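Local coordinates for protein nitrite oxidoreductase subunit A (Kuenenia stuttgartiensis, PDB 7B04) that belongs to the molybdopterin oxidoreductase family and carries a molybdenum atom, two MD1 groups and an iron/sulfur cluster, at residues Arg108-Arg113 and Met314-Trp319; Pro855-Ala860 and Thr886-Lys891. One frame throughout, in Å; residues are numbered along the deposited sequence.

Contact 1: residues Arg108-Arg113 and Met314-Trp319; sequences RNWNPR and MPEAHW. With MD1 (phosphoric acid 4-(2-amino-4-oxo-3,4,5,6,-tetrahydro-pteridin-6-yl)-2-hydroxy-3,4-dimercapto-but-3-en-yl ester guanylate ester), chain C.
Water 1 lies within hydrogen-bonding distance of Trp110, Glu316, His318 and Trp319. It may donate to Trp110 O at 3.1 Å and to Glu316 OE1 at 2.8 Å, though acceptors in reach outnumber its protons. It accepts the indole N-H of Trp319, with NE1 2.8 Å from the water O. The water O lies 2.9 Å from His318 NE2, at the edge and in the plane of the imidazole. His318 CG lies between the backbone N and the carbonyl carbon (chi1 78°), and CE1 comes 3.0 Å from Asn109 O.

The two tryptophans form a T-shaped (edge-to-face) pair. The benzene edge of Trp319 is directed at the pyrrole face of Trp110, and the planes meet at 69°. The closest atoms are Trp319 CZ2 and Trp110 CD2, 3.8 Å apart. Trp110 NE1 bonds to Tyr806. Arg113 CG packs on Pro315 CB at 3.5 Å. The Arg113 guanidinium is modelled edge-on to Glu316 OE2 as a salt bridge, but the pair is too close and its detail is doubtful. Arg113 NE and NH1 bond to His95 and to His73 O.

The loop 108-113 has a cis peptide before Pro112. Gln265 of the subunit B chain bonds to Asn109 O and Asn111 O. Pro315 touches the iron/sulfur cluster, and Met314 CE comes 3.5 Å from MD1 N16. The contact therefore ties a loop at the subunit interface to a helix beside the iron/sulfur cluster and one MD1. One water can bridge the Trp110 carbonyl to Glu316, His318 and Trp319; no direct hydrogen bond joins the segments.

Contact 2: residues Pro855-Ala860 and Thr886-Lys891; sequences PYLPNA and TVRNIK
Asn859 projects from a type II beta turn, Leu857 to Ala860, toward Thr886 and Arg888. The turn leads into strand 860-862, which runs parallel to strand 890-892 in a small mixed sheet. Asn859 takes the third position of the turn, with the left-handed backbone of phi 62° and psi 33°. Its CB lies 3.9 Å from Arg888 O. CG is anti to the backbone N (chi1 -153°), and it too is 3.9 Å from Arg888 O. At the tip, OD1 has a weak hydrogen bond from His534. The amide nitrogen ND2 donates to Arg885 O, in the C-terminal part of helix 882-887, and it lies 2.9 Å from Thr886 O.

Arg888 reaches back over the turn from the other segment. Its chain bends at chi3, and the guanidinium NH1 lies near Leu857 and Pro858. NH1 approaches Leu857 CD1 obliquely at 3.9 Å, and it is 4.0 Å from Pro858 CD. The remaining nitrogens bind weakly to loop carbonyls, NE to Pro876 O and NH2 to Ala879 O. The Leu857 and Arg888 side chains cross at about a right angle.

Two carbonyl oxygens, Asn859 O and Arg888 O, lie 3.1 Å apart. Both are acceptors, so no bond joins them. Arg848 NH1 bonds to Asn859 O and also to Asn889 OD1, and its charge would probably ease the repulsion. Pro858 O lies 3.0 Å from Arg888 NH1, near the guanidinium plane and at its edge.

In the fold
Contacts 1 and 2 lie on opposite sides of the chain's centre. Their centres are 43 Å apart and their nearest atoms about 31 Å. They follow one another along the chain, so contact 1 closes before contact 2 opens. Both are buried. Contact 1 sits by the cofactors: the side chain of Pro315 is about 4 Å from the iron/sulfur cluster. One MD1 group spans much of the gap between them. Its pterin end is at contact 1, and its guanine end faces contact 2, where Pro855 CD is still 11.0 Å from MD1 O6. Contact 1 also meets the subunit B chain, whereas no other protein chain of the assembly touches contact 2.

Contact 1: residues Arg108-Arg113 and Met314-Trp319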
loop_
_atom_site.group_PDB
_atom_site.type_symbol
_atom_site.label_atom_id
_atom_site.label_comp_id
_atom_site.label_asym_id
_atom_site.label_seq_id
_atom_site.Cartn_x
_atom_site.Cartn_y
_atom_site.Cartn_z
ATOM N N ARG B 108 2.280 16.165 18.793
ATOM C CA ARG B 108 2.695 16.208 17.396
ATOM C C ARG B 108 3.393 14.929 16.963
ATOM O O ARG B 108 3.658 14.765 15.767
ATOM C CB ARG B 108 3.640 17.385 17.126
ATOM C CG ARG B 108 3.076 18.759 17.404
ATOM C CD ARG B 108 4.031 19.851 16.935
ATOM N NE ARG B 108 3.838 20.217 15.535
ATOM C CZ ARG B 108 3.211 21.317 15.133
ATOM N NH1 ARG B 108 2.713 22.160 16.027
ATOM N NH2 ARG B 108 3.080 21.577 13.839
ATOM N N ASN B 109 3.670 14.012 17.893
ATOM C CA ASN B 109 4.361 12.775 17.554
ATOM C C ASN B 109 3.477 11.812 16.779
ATOM O O ASN B 109 3.971 10.783 16.306
ATOM C CB ASN B 109 4.874 12.087 18.817
ATOM C CG ASN B 109 5.967 12.870 19.517
ATOM O OD1 ASN B 109 6.696 13.640 18.891
ATOM N ND2 ASN B 109 6.088 12.677 20.823
ATOM N N TRP B 110 2.221 12.169 16.578
ATOM C CA TRP B 110 1.260 11.288 15.875
ATOM C C TRP B 110 1.308 11.560 14.373
ATOM O O TRP B 110 0.797 10.773 13.625
ATOM C CB TRP B 110 -0.139 11.570 16.427
ATOM C CG TRP B 110 -0.592 10.760 17.601
ATOM C CD1 TRP B 110 -0.540 11.128 18.902
ATOM C CD2 TRP B 110 -1.249 9.484 17.589
ATOM N NE1 TRP B 110 -1.082 10.165 19.700
ATOM C CE2 TRP B 110 -1.520 9.143 18.921
ATOM C CE3 TRP B 110 -1.622 8.589 16.588
ATOM C CZ2 TRP B 110 -2.133 7.954 19.277
ATOM C CZ3 TRP B 110 -2.206 7.402 16.941
ATOM C CH2 TRP B 110 -2.463 7.094 18.267
ATOM N N ASN B 111 1.975 12.636 13.982
ATOM C CA ASN B 111 2.074 13.154 12.596
ATOM C C ASN B 111 2.974 12.263 11.744
ATOM O O ASN B 111 3.777 11.558 12.314
ATOM C CB ASN B 111 2.648 14.569 12.610
ATOM C CG ASN B 111 1.672 15.639 13.025
ATOM O OD1 ASN B 111 0.536 15.367 13.318
ATOM N ND2 ASN B 111 2.104 16.871 13.060
ATOM N N PRO B 112 2.979 12.363 10.399
ATOM C CA PRO B 112 1.849 12.779 9.565
ATOM C C PRO B 112 0.716 11.752 9.461
ATOM O O PRO B 112 -0.392 12.110 9.371
ATOM C CB PRO B 112 2.524 13.090 8.240
ATOM C CG PRO B 112 3.616 12.106 8.171
ATOM C CD PRO B 112 4.103 11.989 9.583
ATOM N N ARG B 113 1.093 10.489 9.404
ATOM C CA ARG B 113 0.152 9.353 9.444
ATOM C C ARG B 113 -0.847 9.284 8.281
ATOM O O ARG B 113 -1.975 9.651 8.461
ATOM C CB ARG B 113 -0.373 9.275 10.877
ATOM C CG ARG B 113 -1.786 8.778 11.054
ATOM C CD ARG B 113 -2.033 9.031 12.493
ATOM N NE ARG B 113 -3.404 9.396 12.499
ATOM C CZ ARG B 113 -4.346 8.515 12.598
ATOM N NH1 ARG B 113 -5.606 8.890 12.606
ATOM N NH2 ARG B 113 -4.012 7.255 12.722
ATOM N N MET B 314 0.540 0.907 8.664
ATOM C CA MET B 314 1.662 1.769 8.296
ATOM C C MET B 314 1.641 3.145 8.955
ATOM O O MET B 314 2.711 3.595 9.406
ATOM C CB MET B 314 1.766 1.850 6.765
ATOM C CG MET B 314 0.476 2.044 5.989
ATOM S SD MET B 314 0.701 2.042 4.214
ATOM C CE MET B 314 1.289 0.379 4.049
ATOM N N PRO B 315 0.518 3.879 9.025
ATOM C CA PRO B 315 0.606 5.227 9.624
ATOM C C PRO B 315 1.004 5.218 11.091
ATOM O O PRO B 315 1.547 6.220 11.572
ATOM C CB PRO B 315 -0.798 5.809 9.420
ATOM C CG PRO B 315 -1.651 4.667 9.092
ATOM C CD PRO B 315 -0.819 3.655 8.437
ATOM N N GLU B 316 0.808 4.108 11.795
ATOM C CA GLU B 316 1.209 4.019 13.190
ATOM C C GLU B 316 2.437 3.149 13.372
ATOM O O GLU B 316 2.872 2.924 14.506
ATOM C CB GLU B 316 0.075 3.449 14.048
ATOM C CG GLU B 316 -1.327 3.774 13.569
ATOM C CD GLU B 316 -1.816 5.137 14.013
ATOM O OE1 GLU B 316 -1.013 5.886 14.603
ATOM O OE2 GLU B 316 -3.008 5.441 13.792
ATOM N N ALA B 317 3.019 2.674 12.271
ATOM C CA ALA B 317 4.166 1.779 12.368
ATOM C C ALA B 317 5.365 2.480 12.993
ATOM O O ALA B 317 6.188 1.841 13.652
ATOM C CB ALA B 317 4.517 1.222 10.992
ATOM N N HIS B 318 5.471 3.798 12.822
ATOM C CA HIS B 318 6.606 4.511 13.396
ATOM C C HIS B 318 6.673 4.342 14.908
ATOM O O HIS B 318 7.753 4.483 15.491
ATOM C CB HIS B 318 6.534 5.998 13.033
ATOM C CG HIS B 318 5.557 6.775 13.861
ATOM N ND1 HIS B 318 5.902 7.365 15.058
ATOM C CD2 HIS B 318 4.247 7.055 13.665
ATOM C CE1 HIS B 318 4.845 7.974 15.564
ATOM N NE2 HIS B 318 3.829 7.802 14.738
ATOM N N TRP B 319 5.548 4.031 15.552
ATOM C CA TRP B 319 5.573 3.726 16.978
ATOM C C TRP B 319 6.367 2.456 17.286
ATOM O O TRP B 319 6.898 2.319 18.396
ATOM C CB TRP B 319 4.142 3.597 17.500
ATOM C CG TRP B 319 3.312 4.839 17.327
ATOM C CD1 TRP B 319 2.264 5.017 16.470
ATOM C CD2 TRP B 319 3.464 6.075 18.034
ATOM N NE1 TRP B 319 1.754 6.286 16.600
ATOM C CE2 TRP B 319 2.472 6.955 17.555
ATOM C CE3 TRP B 319 4.340 6.522 19.026
ATOM C CZ2 TRP B 319 2.337 8.257 18.033
ATOM C CZ3 TRP B 319 4.204 7.814 19.500
ATOM C CH2 TRP B 319 3.210 8.665 19.004
HETATM P PB MD1 C . -2.075 -9.059 9.402
HETATM O O3B MD1 C . -2.309 -10.463 8.573
HETATM O O1B MD1 C . -0.627 -8.646 9.297
HETATM O O2B MD1 C . -2.434 -9.269 10.852
HETATM O O3A MD1 C . -3.041 -7.892 8.746
HETATM C C10 MD1 C . -4.435 -7.962 8.878
HETATM C C11 MD1 C . -5.003 -6.518 8.988
HETATM O O11 MD1 C . -4.058 -5.617 8.056
HETATM C C12 MD1 C . -6.318 -6.530 8.728
HETATM S S12 MD1 C . -7.310 -7.937 9.308
HETATM C C13 MD1 C . -7.141 -5.427 8.010
HETATM S S13 MD1 C . -8.918 -5.748 7.833
HETATM C C14 MD1 C . -6.626 -4.218 7.427
HETATM N N15 MD1 C . -5.724 -4.727 6.202
HETATM C C16 MD1 C . -4.861 -3.735 5.705
HETATM C C15 MD1 C . -4.596 -3.567 4.251
HETATM O O14 MD1 C . -5.124 -4.276 3.461
HETATM N N17 MD1 C . -3.664 -2.498 3.802
HETATM C C17 MD1 C . -2.977 -1.576 4.837
HETATM N N16 MD1 C . -2.072 -0.535 4.388
HETATM N N18 MD1 C . -3.244 -1.746 6.314
HETATM C C20 MD1 C . -4.146 -2.775 6.766
HETATM N N8 MD1 C . -4.426 -2.979 8.130
HETATM C C7 MD1 C . -5.994 -3.228 8.370
HETATM P PA MD1 C . -1.183 -11.179 7.604
HETATM O O1A MD1 C . -1.893 -12.158 6.703
HETATM O O2A MD1 C . -0.509 -10.111 6.779
HETATM O "O5'" MD1 C . -0.046 -11.989 8.480
HETATM C "C5'" MD1 C . 1.048 -11.288 8.991
HETATM C "C4'" MD1 C . 2.347 -12.166 8.961
HETATM O "O4'" MD1 C . 2.143 -13.540 9.674
HETATM C "C1'" MD1 C . 2.821 -14.541 8.697
HETATM N N9 MD1 C . 2.322 -15.928 8.887
HETATM C C4 MD1 C . 2.625 -16.590 9.999
HETATM N N3 MD1 C . 3.418 -16.209 11.202
HETATM C C2 MD1 C . 3.586 -17.159 12.299
HETATM N N2 MD1 C . 4.357 -16.786 13.471
HETATM N N1 MD1 C . 2.984 -18.468 12.218
HETATM C C6 MD1 C . 2.225 -18.827 11.059
HETATM O O6 MD1 C . 1.727 -19.898 10.986
HETATM C C5 MD1 C . 2.055 -17.824 9.912
HETATM N N7 MD1 C . 1.414 -17.899 8.749
HETATM C C8 MD1 C . 1.574 -16.727 8.102
HETATM C "C2'" MD1 C . 2.472 -14.072 7.567
HETATM O "O2'" MD1 C . 3.326 -14.589 6.506
HETATM C "C3'" MD1 C . 2.683 -12.437 7.755
HETATM O "O3'" MD1 C . 4.085 -12.091 7.561
HETATM O O HOH W 1 0.932 7.831 14.433
#

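Contact 2: residues Pro855-Ala860 and Thr886-Lys891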
loop_
_atom_site.group_PDB
_atom_site.type_symbol
_atom_site.label_atom_id
_atom_site.label_comp_id
_atom_site.label_asym_id
_atom_site.label_seq_id
_atom_site.Cartn_x
_atom_site.Cartn_y
_atom_site.Cartn_z
ATOM N N PRO B 855 1.858 -31.211 7.578
ATOM C CA PRO B 855 2.332 -32.422 6.892
ATOM C C PRO B 855 1.915 -33.715 7.572
ATOM O O PRO B 855 1.971 -34.775 6.934
ATOM C CB PRO B 855 3.864 -32.266 6.919
ATOM C CG PRO B 855 4.109 -30.817 7.252
ATOM C CD PRO B 855 2.970 -30.429 8.137
ATOM N N TYR B 856 1.519 -33.664 8.840
ATOM C CA TYR B 856 1.178 -34.814 9.665
ATOM C C TYR B 856 -0.342 -34.978 9.752
ATOM O O TYR B 856 -1.100 -34.334 9.016
ATOM C CB TYR B 856 1.856 -34.693 11.029
ATOM C CG TYR B 856 3.330 -34.371 10.905
ATOM C CD1 TYR B 856 3.789 -33.069 11.048
ATOM C CD2 TYR B 856 4.259 -35.364 10.604
ATOM C CE1 TYR B 856 5.130 -32.767 10.922
ATOM C CE2 TYR B 856 5.604 -35.068 10.473
ATOM C CZ TYR B 856 6.033 -33.765 10.633
ATOM O OH TYR B 856 7.366 -33.447 10.508
ATOM N N LEU B 857 -0.780 -35.866 10.645
ATOM C CA LEU B 857 -2.195 -36.169 10.802
ATOM C C LEU B 857 -3.001 -34.895 11.053
ATOM O O LEU B 857 -2.662 -34.119 11.959
ATOM C CB LEU B 857 -2.407 -37.136 11.966
ATOM C CG LEU B 857 -3.825 -37.692 12.124
ATOM C CD1 LEU B 857 -4.120 -38.709 11.034
ATOM C CD2 LEU B 857 -4.037 -38.293 13.509
ATOM N N PRO B 858 -4.055 -34.646 10.279
ATOM C CA PRO B 858 -4.849 -33.426 10.470
ATOM C C PRO B 858 -5.512 -33.390 11.839
ATOM O O PRO B 858 -6.096 -34.378 12.292
ATOM C CB PRO B 858 -5.886 -33.506 9.345
ATOM C CG PRO B 858 -5.264 -34.387 8.315
ATOM C CD PRO B 858 -4.483 -35.402 9.091
ATOM N N ASN B 859 -5.404 -32.238 12.500
ATOM C CA ASN B 859 -6.123 -31.961 13.743
ATOM C C ASN B 859 -5.725 -32.917 14.865
ATOM O O ASN B 859 -6.543 -33.259 15.722
ATOM C CB ASN B 859 -7.638 -31.987 13.525
ATOM C CG ASN B 859 -8.378 -31.114 14.511
ATOM O OD1 ASN B 859 -7.771 -30.502 15.387
ATOM N ND2 ASN B 859 -9.696 -31.048 14.375
ATOM N N ALA B 860 -4.469 -33.352 14.875
ATOM C CA ALA B 860 -3.996 -34.243 15.923
ATOM C C ALA B 860 -3.589 -33.445 17.153
ATOM O O ALA B 860 -3.030 -32.349 17.045
ATOM C CB ALA B 860 -2.819 -35.080 15.423
ATOM N N THR B 886 -12.508 -31.998 10.921
ATOM C CA THR B 886 -12.778 -30.863 11.795
ATOM C C THR B 886 -12.952 -31.289 13.248
ATOM O O THR B 886 -12.573 -30.547 14.162
ATOM C CB THR B 886 -14.027 -30.126 11.304
ATOM O OG1 THR B 886 -13.833 -29.699 9.950
ATOM C CG2 THR B 886 -14.311 -28.922 12.173
ATOM N N VAL B 887 -13.504 -32.479 13.485
ATOM C CA VAL B 887 -13.900 -32.896 14.821
ATOM C C VAL B 887 -13.113 -34.104 15.318
ATOM O O VAL B 887 -13.416 -34.632 16.389
ATOM C CB VAL B 887 -15.416 -33.168 14.892
ATOM C CG1 VAL B 887 -16.196 -31.881 14.674
ATOM C CG2 VAL B 887 -15.817 -34.211 13.866
ATOM N N ARG B 888 -12.106 -34.558 14.575
ATOM C CA ARG B 888 -11.293 -35.686 15.034
ATOM C C ARG B 888 -10.348 -35.198 16.126
ATOM O O ARG B 888 -9.296 -34.620 15.845
ATOM C CB ARG B 888 -10.517 -36.316 13.882
ATOM C CG ARG B 888 -9.908 -37.659 14.264
ATOM C CD ARG B 888 -8.761 -38.091 13.361
ATOM N NE ARG B 888 -9.150 -38.259 11.966
ATOM C CZ ARG B 888 -8.555 -37.645 10.949
ATOM N NH1 ARG B 888 -7.541 -36.818 11.172
ATOM N NH2 ARG B 888 -8.969 -37.860 9.710
ATOM N N ASN B 889 -10.727 -35.432 17.384
ATOM C CA ASN B 889 -9.927 -35.026 18.540
ATOM C C ASN B 889 -9.203 -36.252 19.090
ATOM O O ASN B 889 -9.650 -36.905 20.033
ATOM C CB ASN B 889 -10.815 -34.371 19.595
ATOM C CG ASN B 889 -11.464 -33.095 19.100
ATOM O OD1 ASN B 889 -10.816 -32.259 18.470
ATOM N ND2 ASN B 889 -12.753 -32.940 19.378
ATOM N N ILE B 890 -8.062 -36.565 18.483
ATOM C CA ILE B 890 -7.255 -37.721 18.862
ATOM C C ILE B 890 -5.975 -37.232 19.525
ATOM O O ILE B 890 -5.214 -36.455 18.932
ATOM C CB ILE B 890 -6.944 -38.620 17.656
ATOM C CG1 ILE B 890 -8.189 -39.413 17.259
ATOM C CG2 ILE B 890 -5.794 -39.561 17.975
ATOM C CD1 ILE B 890 -7.985 -40.314 16.068
ATOM N N LYS B 891 -5.739 -37.685 20.753
ATOM C CA LYS B 891 -4.497 -37.384 21.448
ATOM C C LYS B 891 -3.398 -38.326 20.971
ATOM O O LYS B 891 -3.627 -39.523 20.774
ATOM C CB LYS B 891 -4.689 -37.512 22.960
ATOM C CG LYS B 891 -3.465 -37.172 23.789
ATOM C CD LYS B 891 -3.806 -37.083 25.269
ATOM C CE LYS B 891 -4.109 -38.455 25.855
ATOM N NZ LYS B 891 -4.368 -38.392 27.322
#